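Local structure of 3-oxoacyl-[acyl-carrier-protein] synthase 3 (Micrococcus luteus NCTC 2665, 4EWP) at the interface of chains A and B. The protein is a beta-ketoacyl-ACP synthase III (FabH) that probably catalyses the first condensation of fatty acid synthesis, joining an acyl-CoA primer to malonyl-ACP. Residues are numbered along the deposited sequence; one frame, centred on the assembly and turned at random. Chains: chain A/B, 3-oxoacyl-[acyl-carrier-protein] synthase 3.

Contact 1: the interface of chains A and B. Residues chain A 262-264, 330, 346; chain B 3-5.
B:Leu5 reaches from the N-terminal arm of one FabH subunit onto the surface of its partner in this thiolase-fold homodimer, and its CD2 methyl enters a group of aliphatic side chains on chain A. That methyl lies 3.8 Å from CG1 of A:Val346 and also 3.8 Å from CG2 of A:Val264, while CD2 of A:Leu330 approaches to 4.0 Å. The two leucines run past one another in opposite directions, so they meet along their flanks through the CD2 branches. The other branch of B:Leu5, CD1, turns toward the backbone carbonyl of A:Val346. Two residues earlier, B:Val3 sets its CG1 against CG2 of A:Val264 at 3.6 Å, the side chains crossing at about a right angle; the same methyl is near CD1 of A:Leu330. B:Val3 is poorly ordered, which makes its details less certain than those of B:Leu5. In A:Val264 chi1 is 152°, with CG2 beside the backbone N, and this branch touches both B:Val3 and B:Leu5. Behind the methyls, A:Leu330 and A:Val346 are held by strands 330-337 and 341-348, and A:Val264 follows the end of helix 240-262. The carbonyl of A:Ala262 faces CA of B:Leu5. A water 3.1 Å from O of A:Gly263 and 3.2 Å from O of B:Thr4 links the two backbones.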
ATOM      1  N   ALA A 262      -6.337   7.043 -24.689  1.00 25.81           N
ATOM      2  CA  ALA A 262      -4.973   7.187 -25.190  1.00 27.53           C
ATOM      3  C   ALA A 262      -4.962   7.867 -26.558  1.00 30.75           C
ATOM      4  O   ALA A 262      -3.963   8.475 -26.960  1.00 35.27           O
ATOM      5  CB  ALA A 262      -4.273   5.822 -25.252  1.00 20.41           C
ATOM      6  N   GLY A 263      -6.083   7.765 -27.269  1.00 30.73           N
ATOM      7  CA  GLY A 263      -6.174   8.257 -28.630  1.00 30.36           C
ATOM      8  C   GLY A 263      -5.546   7.298 -29.629  1.00 35.57           C
ATOM      9  O   GLY A 263      -4.846   7.709 -30.557  1.00 38.00           O
ATOM     10  N   VAL A 264      -5.821   6.010 -29.447  1.00 35.16           N
ATOM     11  CA  VAL A 264      -5.078   4.954 -30.120  1.00 37.82           C
ATOM     12  C   VAL A 264      -6.032   3.848 -30.577  1.00 40.39           C
ATOM     13  O   VAL A 264      -7.039   3.582 -29.920  1.00 43.36           O
ATOM     14  CB  VAL A 264      -3.968   4.413 -29.158  1.00 37.40           C
ATOM     15  CG1 VAL A 264      -3.628   2.968 -29.430  1.00 34.92           C
ATOM     16  CG2 VAL A 264      -2.724   5.301 -29.217  1.00 38.32           C
ATOM     17  N   LEU A 330       3.984   0.830 -29.091  1.00 33.33           N
ATOM     18  CA  LEU A 330       2.931   0.996 -28.089  1.00 32.12           C
ATOM     19  C   LEU A 330       2.416  -0.344 -27.567  1.00 33.15           C
ATOM     20  O   LEU A 330       2.143  -1.259 -28.345  1.00 31.65           O
ATOM     21  CB  LEU A 330       1.758   1.791 -28.661  1.00 25.63           C
ATOM     22  CG  LEU A 330       2.076   3.211 -29.120  1.00 29.20           C
ATOM     23  CD1 LEU A 330       0.840   3.835 -29.747  1.00 33.22           C
ATOM     24  CD2 LEU A 330       2.577   4.040 -27.950  1.00 22.20           C
ATOM     25  N   VAL A 346      -1.910   2.669 -21.952  1.00 24.02           N
ATOM     26  CA  VAL A 346      -1.091   2.423 -23.128  1.00 25.29           C
ATOM     27  C   VAL A 346       0.291   3.019 -22.853  1.00 25.45           C
ATOM     28  O   VAL A 346       0.418   4.156 -22.364  1.00 21.39           O
ATOM     29  CB  VAL A 346      -1.717   3.005 -24.396  1.00 28.70           C
ATOM     30  CG1 VAL A 346      -0.750   2.897 -25.562  1.00 26.69           C
ATOM     31  CG2 VAL A 346      -3.046   2.276 -24.706  1.00 18.95           C
TER
ATOM     32  N   VAL B   3       2.293   8.061 -33.826  1.00 73.72           N
ATOM     33  CA  VAL B   3       1.131   8.199 -32.947  1.00 65.23           C
ATOM     34  C   VAL B   3       1.494   8.850 -31.611  1.00 58.32           C
ATOM     35  O   VAL B   3       2.286   8.309 -30.836  1.00 56.49           O
ATOM     36  CB  VAL B   3       0.435   6.842 -32.689  1.00 63.63           C
ATOM     37  CG1 VAL B   3      -0.699   7.008 -31.690  1.00 62.68           C
ATOM     38  CG2 VAL B   3      -0.087   6.254 -33.993  1.00 64.48           C
ATOM     39  N   THR B   4       0.904  10.012 -31.347  1.00 54.04           N
ATOM     40  CA  THR B   4       1.132  10.720 -30.093  1.00 50.50           C
ATOM     41  C   THR B   4       0.022  10.438 -29.077  1.00 47.99           C
ATOM     42  O   THR B   4      -1.156  10.669 -29.354  1.00 48.60           O
ATOM     43  CB  THR B   4       1.230  12.238 -30.306  1.00 51.35           C
ATOM     44  OG1 THR B   4       2.177  12.525 -31.345  1.00 51.34           O
ATOM     45  CG2 THR B   4       1.661  12.922 -29.016  1.00 51.45           C
ATOM     46  N   LEU B   5       0.410   9.946 -27.906  1.00 29.14           N
ATOM     47  CA  LEU B   5      -0.540   9.597 -26.863  1.00 27.64           C
ATOM     48  C   LEU B   5      -1.178  10.837 -26.275  1.00 33.50           C
ATOM     49  O   LEU B   5      -0.519  11.860 -26.105  1.00 38.24           O
ATOM     50  CB  LEU B   5       0.147   8.829 -25.741  1.00 26.26           C
ATOM     51  CG  LEU B   5       0.806   7.494 -26.056  1.00 32.15           C
ATOM     52  CD1 LEU B   5       1.481   6.967 -24.787  1.00 25.04           C
ATOM     53  CD2 LEU B   5      -0.222   6.502 -26.582  1.00 26.53           C
TER
HETATM   54  O   HOH W   1      -3.929  10.614 -30.850  1.00 46.30           O

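Contact 2: the interface of chains A and B. Residues chain A 128, 190-192, 341; chain B 114-116.
B:Pro115 turns the CB-CG edge of its ring onto the face of the A:Trp190 indole and hides more surface against the partner than any other residue given for this patch of the dimer interface. Its CG stands 3.6 Å from the centroid of the five-membered ring and its CB 3.8 Å from that of the six-membered ring, two CH-pi contacts that use both halves of the indole. A chi1 of 57° places CG of A:Trp190 between its backbone N and carbonyl carbon, and the indole CE3 edge then abuts a face of the A:Tyr128 ring. B:Ala116, which begins strand 116-120, gives its backbone N-H to OH of A:Tyr128 at 3.1 Å, with an angle of 158° at the hydrogen. The same hydroxyl donates to O of A:Gly191 at 2.8 Å, approaching from above the carbonyl plane. The phenol oxygen is thus bonded to both subunits; CE3 over one face, with both partners in the ring plane, probably holds the ring's rotation. One residue before the proline, O of B:Ala114 accepts from OG of A:Ser192 at 2.7 Å. Held by bonds before and after B:Pro115, this segment is docked against strand 189-192 and helix 125-138 of the partner, helping to hold the homodimer together near the active-site cysteine.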
ATOM      1  N   TYR A 128      -1.577  -0.144 -10.953  1.00 17.27           N
ATOM      2  CA  TYR A 128      -1.836   0.884  -9.934  1.00 17.59           C
ATOM      3  C   TYR A 128      -0.520   1.608  -9.654  1.00 18.02           C
ATOM      4  O   TYR A 128      -0.489   2.824  -9.525  1.00 17.26           O
ATOM      5  CB  TYR A 128      -2.387   0.270  -8.623  1.00 12.91           C
ATOM      6  CG  TYR A 128      -3.899   0.279  -8.484  1.00 15.34           C
ATOM      7  CD1 TYR A 128      -4.714  -0.434  -9.375  1.00 18.34           C
ATOM      8  CD2 TYR A 128      -4.518   0.982  -7.448  1.00 14.21           C
ATOM      9  CE1 TYR A 128      -6.114  -0.432  -9.248  1.00 15.84           C
ATOM     10  CE2 TYR A 128      -5.913   1.000  -7.315  1.00 15.49           C
ATOM     11  CZ  TYR A 128      -6.704   0.293  -8.207  1.00 18.97           C
ATOM     12  OH  TYR A 128      -8.077   0.314  -8.064  1.00 18.29           O
ATOM     13  N   TRP A 190      -8.491   3.122 -14.332  1.00 15.34           N
ATOM     14  CA  TRP A 190      -8.341   2.227 -13.207  1.00 16.09           C
ATOM     15  C   TRP A 190      -9.524   2.391 -12.270  1.00 19.85           C
ATOM     16  O   TRP A 190     -10.171   3.451 -12.235  1.00 19.59           O
ATOM     17  CB  TRP A 190      -6.976   2.409 -12.507  1.00 13.99           C
ATOM     18  CG  TRP A 190      -6.668   3.819 -11.998  1.00 14.49           C
ATOM     19  CD1 TRP A 190      -7.133   4.993 -12.503  1.00 18.46           C
ATOM     20  CD2 TRP A 190      -5.832   4.166 -10.885  1.00 14.58           C
ATOM     21  NE1 TRP A 190      -6.650   6.056 -11.769  1.00 18.09           N
ATOM     22  CE2 TRP A 190      -5.844   5.573 -10.772  1.00 17.49           C
ATOM     23  CE3 TRP A 190      -5.077   3.424  -9.974  1.00 13.89           C
ATOM     24  CZ2 TRP A 190      -5.121   6.257  -9.787  1.00 17.49           C
ATOM     25  CZ3 TRP A 190      -4.366   4.101  -8.986  1.00 15.13           C
ATOM     26  CH2 TRP A 190      -4.392   5.504  -8.901  1.00 16.66           C
ATOM     27  N   GLY A 191      -9.835   1.333 -11.535  1.00 17.18           N
ATOM     28  CA  GLY A 191     -11.031   1.354 -10.709  1.00 13.57           C
ATOM     29  C   GLY A 191     -11.139   0.171  -9.780  1.00 16.81           C
ATOM     30  O   GLY A 191     -10.212  -0.639  -9.659  1.00 18.82           O
ATOM     31  N   SER A 192     -12.294   0.069  -9.131  1.00 17.66           N
ATOM     32  CA  SER A 192     -12.529  -0.939  -8.118  1.00 17.14           C
ATOM     33  C   SER A 192     -14.003  -1.305  -8.121  1.00 19.46           C
ATOM     34  O   SER A 192     -14.852  -0.531  -8.560  1.00 24.31           O
ATOM     35  CB  SER A 192     -12.162  -0.395  -6.731  1.00 16.12           C
ATOM     36  OG  SER A 192     -13.166   0.511  -6.272  1.00 16.36           O
ATOM     37  N   VAL A 341     -10.268  -5.068  -8.244  1.00 22.50           N
ATOM     38  CA  VAL A 341      -9.608  -3.865  -8.749  1.00 21.54           C
ATOM     39  C   VAL A 341      -9.004  -4.105 -10.134  1.00 19.97           C
ATOM     40  O   VAL A 341      -8.699  -5.243 -10.500  1.00 16.84           O
ATOM     41  CB  VAL A 341      -8.507  -3.342  -7.790  1.00 18.11           C
ATOM     42  CG1 VAL A 341      -9.118  -2.874  -6.469  1.00 13.72           C
ATOM     43  CG2 VAL A 341      -7.422  -4.406  -7.564  1.00 17.08           C
TER
ATOM     44  N   ALA B 114     -14.404   4.192  -8.314  1.00 22.13           N
ATOM     45  CA  ALA B 114     -13.127   4.864  -8.082  1.00 20.81           C
ATOM     46  C   ALA B 114     -12.027   3.859  -7.696  1.00 21.68           C
ATOM     47  O   ALA B 114     -12.281   2.928  -6.938  1.00 23.83           O
ATOM     48  CB  ALA B 114     -13.284   5.936  -7.020  1.00 18.54           C
ATOM     49  N   PRO B 115     -10.802   4.036  -8.229  1.00 19.29           N
ATOM     50  CA  PRO B 115      -9.691   3.160  -7.836  1.00 16.60           C
ATOM     51  C   PRO B 115      -9.396   3.306  -6.346  1.00 20.55           C
ATOM     52  O   PRO B 115      -9.579   4.385  -5.767  1.00 17.60           O
ATOM     53  CB  PRO B 115      -8.515   3.696  -8.660  1.00 17.79           C
ATOM     54  CG  PRO B 115      -8.890   5.142  -8.959  1.00 17.87           C
ATOM     55  CD  PRO B 115     -10.374   5.092  -9.162  1.00 18.37           C
ATOM     56  N   ALA B 116      -8.930   2.229  -5.731  1.00 20.22           N
ATOM     57  CA  ALA B 116      -8.819   2.160  -4.279  1.00 13.81           C
ATOM     58  C   ALA B 116      -7.684   1.213  -3.920  1.00 14.77           C
ATOM     59  O   ALA B 116      -7.634   0.087  -4.426  1.00 15.50           O
ATOM     60  CB  ALA B 116     -10.140   1.637  -3.692  1.00 12.41           C
TER

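Contact 3: the interface of chains A and B. Residues chain A 10-12, 138-139; chain B 8, 10, 138-139.
B:Arg10 lies against chain A with A:Arg10 alongside it, the two side chains sliding past one another in opposite directions close to the two-fold axis of the FabH dimer. Their guanidinium planes are only 3° apart, and NE of each stands 4.3 Å above the other's plane, offset toward its rim. The like charges are probably eased by the backbone carbonyls around them. NH2 of B:Arg10 donates to O of A:Pro11 at 2.9 Å, an almost straight bond (165° at the hydrogen), with the acceptor in the guanidinium plane. On the symmetry-related side, NH2 of A:Arg10 donates to O of B:Arg138 at 2.8 Å, on a lone pair of the carbonyl but with a bent N-H, and the acceptor lies well out of the guanidinium plane. A:Arg138, at the end of helix 125-138, bends at chi3 (-55°) and thereby turns its guanidinium toward the partner's backbone, where NH1 donates to O of B:Ser139 at 2.7 Å. The carbonyls of residues 138 and 139 lie at the C-terminal end of helix 125-138, where the helix dipole would probably favour positive groups. The reciprocal bond from NH1 of B:Arg138 to O of A:Ser139 is 2.8 Å long and falls on a carbonyl lone pair.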
ATOM      1  N   ARG A  10       6.439  21.251 -13.193  1.00 37.10           N
ATOM      2  CA  ARG A  10       6.019  19.969 -13.760  1.00 36.34           C
ATOM      3  C   ARG A  10       6.586  19.720 -15.161  1.00 37.38           C
ATOM      4  O   ARG A  10       6.598  20.618 -16.009  1.00 37.58           O
ATOM      5  CB  ARG A  10       4.492  19.893 -13.774  1.00 35.81           C
ATOM      6  CG  ARG A  10       3.895  20.169 -12.403  1.00 40.43           C
ATOM      7  CD  ARG A  10       2.370  20.149 -12.383  1.00 42.09           C
ATOM      8  NE  ARG A  10       1.800  21.313 -13.048  1.00 44.90           N
ATOM      9  CZ  ARG A  10       0.523  21.666 -12.963  1.00 47.88           C
ATOM     10  NH1 ARG A  10       0.079  22.738 -13.607  1.00 50.67           N
ATOM     11  NH2 ARG A  10      -0.312  20.946 -12.230  1.00 47.83           N
ATOM     12  N   PRO A  11       7.065  18.492 -15.414  1.00 36.56           N
ATOM     13  CA  PRO A  11       7.556  18.194 -16.765  1.00 33.48           C
ATOM     14  C   PRO A  11       6.354  17.984 -17.675  1.00 34.07           C
ATOM     15  O   PRO A  11       5.232  17.887 -17.172  1.00 38.22           O
ATOM     16  CB  PRO A  11       8.307  16.881 -16.570  1.00 30.35           C
ATOM     17  CG  PRO A  11       7.525  16.186 -15.476  1.00 31.68           C
ATOM     18  CD  PRO A  11       7.039  17.294 -14.553  1.00 30.82           C
ATOM     19  N   ALA A  12       6.583  17.911 -18.980  1.00 34.98           N
ATOM     20  CA  ALA A  12       5.512  17.729 -19.955  1.00 35.25           C
ATOM     21  C   ALA A  12       4.814  16.370 -19.820  1.00 37.78           C
ATOM     22  O   ALA A  12       3.588  16.266 -19.964  1.00 38.95           O
ATOM     23  CB  ALA A  12       6.065  17.900 -21.372  1.00 34.31           C
ATOM     24  N   ARG A 138       4.404  13.491 -13.378  1.00 17.08           N
ATOM     25  CA  ARG A 138       3.763  14.624 -14.040  1.00 21.20           C
ATOM     26  C   ARG A 138       3.371  15.769 -13.101  1.00 26.39           C
ATOM     27  O   ARG A 138       3.055  16.871 -13.571  1.00 25.48           O
ATOM     28  CB  ARG A 138       2.588  14.183 -14.920  1.00 21.65           C
ATOM     29  CG  ARG A 138       3.045  13.543 -16.235  1.00 24.15           C
ATOM     30  CD  ARG A 138       1.875  13.172 -17.155  1.00 24.98           C
ATOM     31  NE  ARG A 138       0.930  12.321 -16.451  1.00 32.32           N
ATOM     32  CZ  ARG A 138      -0.263  12.728 -16.025  1.00 34.53           C
ATOM     33  NH1 ARG A 138      -0.656  13.973 -16.283  1.00 36.92           N
ATOM     34  NH2 ARG A 138      -1.062  11.890 -15.354  1.00 26.33           N
ATOM     35  N   SER A 139       3.421  15.528 -11.787  1.00 22.03           N
ATOM     36  CA  SER A 139       3.178  16.603 -10.822  1.00 20.62           C
ATOM     37  C   SER A 139       4.490  17.208 -10.328  1.00 24.03           C
ATOM     38  O   SER A 139       4.486  18.121  -9.498  1.00 26.03           O
ATOM     39  CB  SER A 139       2.348  16.120  -9.624  1.00 18.87           C
ATOM     40  OG  SER A 139       3.019  15.085  -8.919  1.00 19.53           O
TER
ATOM     41  N   HIS B   8      -3.831  13.923 -19.944  1.00 29.67           N
ATOM     42  CA  HIS B   8      -4.813  14.683 -19.167  1.00 35.75           C
ATOM     43  C   HIS B   8      -4.413  16.149 -18.941  1.00 35.92           C
ATOM     44  O   HIS B   8      -3.251  16.442 -18.678  1.00 40.88           O
ATOM     45  CB  HIS B   8      -5.040  14.013 -17.815  1.00 39.61           C
ATOM     46  CG  HIS B   8      -6.165  13.029 -17.815  1.00 48.36           C
ATOM     47  ND1 HIS B   8      -6.461  12.235 -16.726  1.00 46.38           N
ATOM     48  CD2 HIS B   8      -7.068  12.709 -18.773  1.00 55.14           C
ATOM     49  CE1 HIS B   8      -7.499  11.470 -17.013  1.00 52.88           C
ATOM     50  NE2 HIS B   8      -7.884  11.735 -18.251  1.00 57.32           N
ATOM     51  N   ARG B  10      -4.145  19.423 -16.585  1.00 38.28           N
ATOM     52  CA  ARG B  10      -3.767  19.492 -15.175  1.00 35.68           C
ATOM     53  C   ARG B  10      -4.282  20.753 -14.484  1.00 36.55           C
ATOM     54  O   ARG B  10      -4.223  21.840 -15.052  1.00 36.15           O
ATOM     55  CB  ARG B  10      -2.246  19.367 -15.028  1.00 36.23           C
ATOM     56  CG  ARG B  10      -1.705  18.073 -15.641  1.00 37.23           C
ATOM     57  CD  ARG B  10      -0.203  17.908 -15.488  1.00 39.37           C
ATOM     58  NE  ARG B  10       0.530  18.842 -16.332  1.00 45.87           N
ATOM     59  CZ  ARG B  10       1.817  18.725 -16.647  1.00 48.97           C
ATOM     60  NH1 ARG B  10       2.390  19.634 -17.420  1.00 52.91           N
ATOM     61  NH2 ARG B  10       2.533  17.708 -16.195  1.00 47.91           N
ATOM     62  N   ARG B 138      -2.616  17.184  -8.979  1.00 18.12           N
ATOM     63  CA  ARG B 138      -1.871  18.112  -9.809  1.00 17.85           C
ATOM     64  C   ARG B 138      -1.426  17.499 -11.130  1.00 23.47           C
ATOM     65  O   ARG B 138      -1.035  18.231 -12.039  1.00 25.52           O
ATOM     66  CB  ARG B 138      -0.695  18.721  -9.044  1.00 21.25           C
ATOM     67  CG  ARG B 138      -1.141  19.786  -8.013  1.00 22.97           C
ATOM     68  CD  ARG B 138       0.036  20.528  -7.407  1.00 22.79           C
ATOM     69  NE  ARG B 138       0.914  19.569  -6.740  1.00 33.11           N
ATOM     70  CZ  ARG B 138       2.082  19.167  -7.235  1.00 34.74           C
ATOM     71  NH1 ARG B 138       2.514  19.690  -8.382  1.00 34.42           N
ATOM     72  NH2 ARG B 138       2.822  18.269  -6.581  1.00 29.80           N
ATOM     73  N   SER B 139      -1.502  16.167 -11.248  1.00 20.91           N
ATOM     74  CA  SER B 139      -1.226  15.508 -12.529  1.00 21.12           C
ATOM     75  C   SER B 139      -2.508  15.329 -13.341  1.00 25.62           C
ATOM     76  O   SER B 139      -2.469  14.881 -14.484  1.00 24.35           O
ATOM     77  CB  SER B 139      -0.546  14.149 -12.327  1.00 21.66           C
ATOM     78  OG  SER B 139      -1.378  13.254 -11.606  1.00 23.98           O
TER

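The C-alpha centres of contacts 1 and 2 are about 21 Å apart, those of contacts 1 and 3 about 17 Å and those of contacts 2 and 3 about 20 Å. The N-terminal arm of chain B passes through contact 1 and on to contact 3, while helix 125-138 of chain A supplies residues to contacts 2 and 3, and strand 341-348 to contacts 1 and 2. The centre of contact 2 is about 11 Å from A:Cys123, the centres of contacts 1 and 3 about 22 Å and 25 Å. The exchanged arm thus links contact 1 to the two-fold axis, while contact 2 brings the partner's strand nearer the active site.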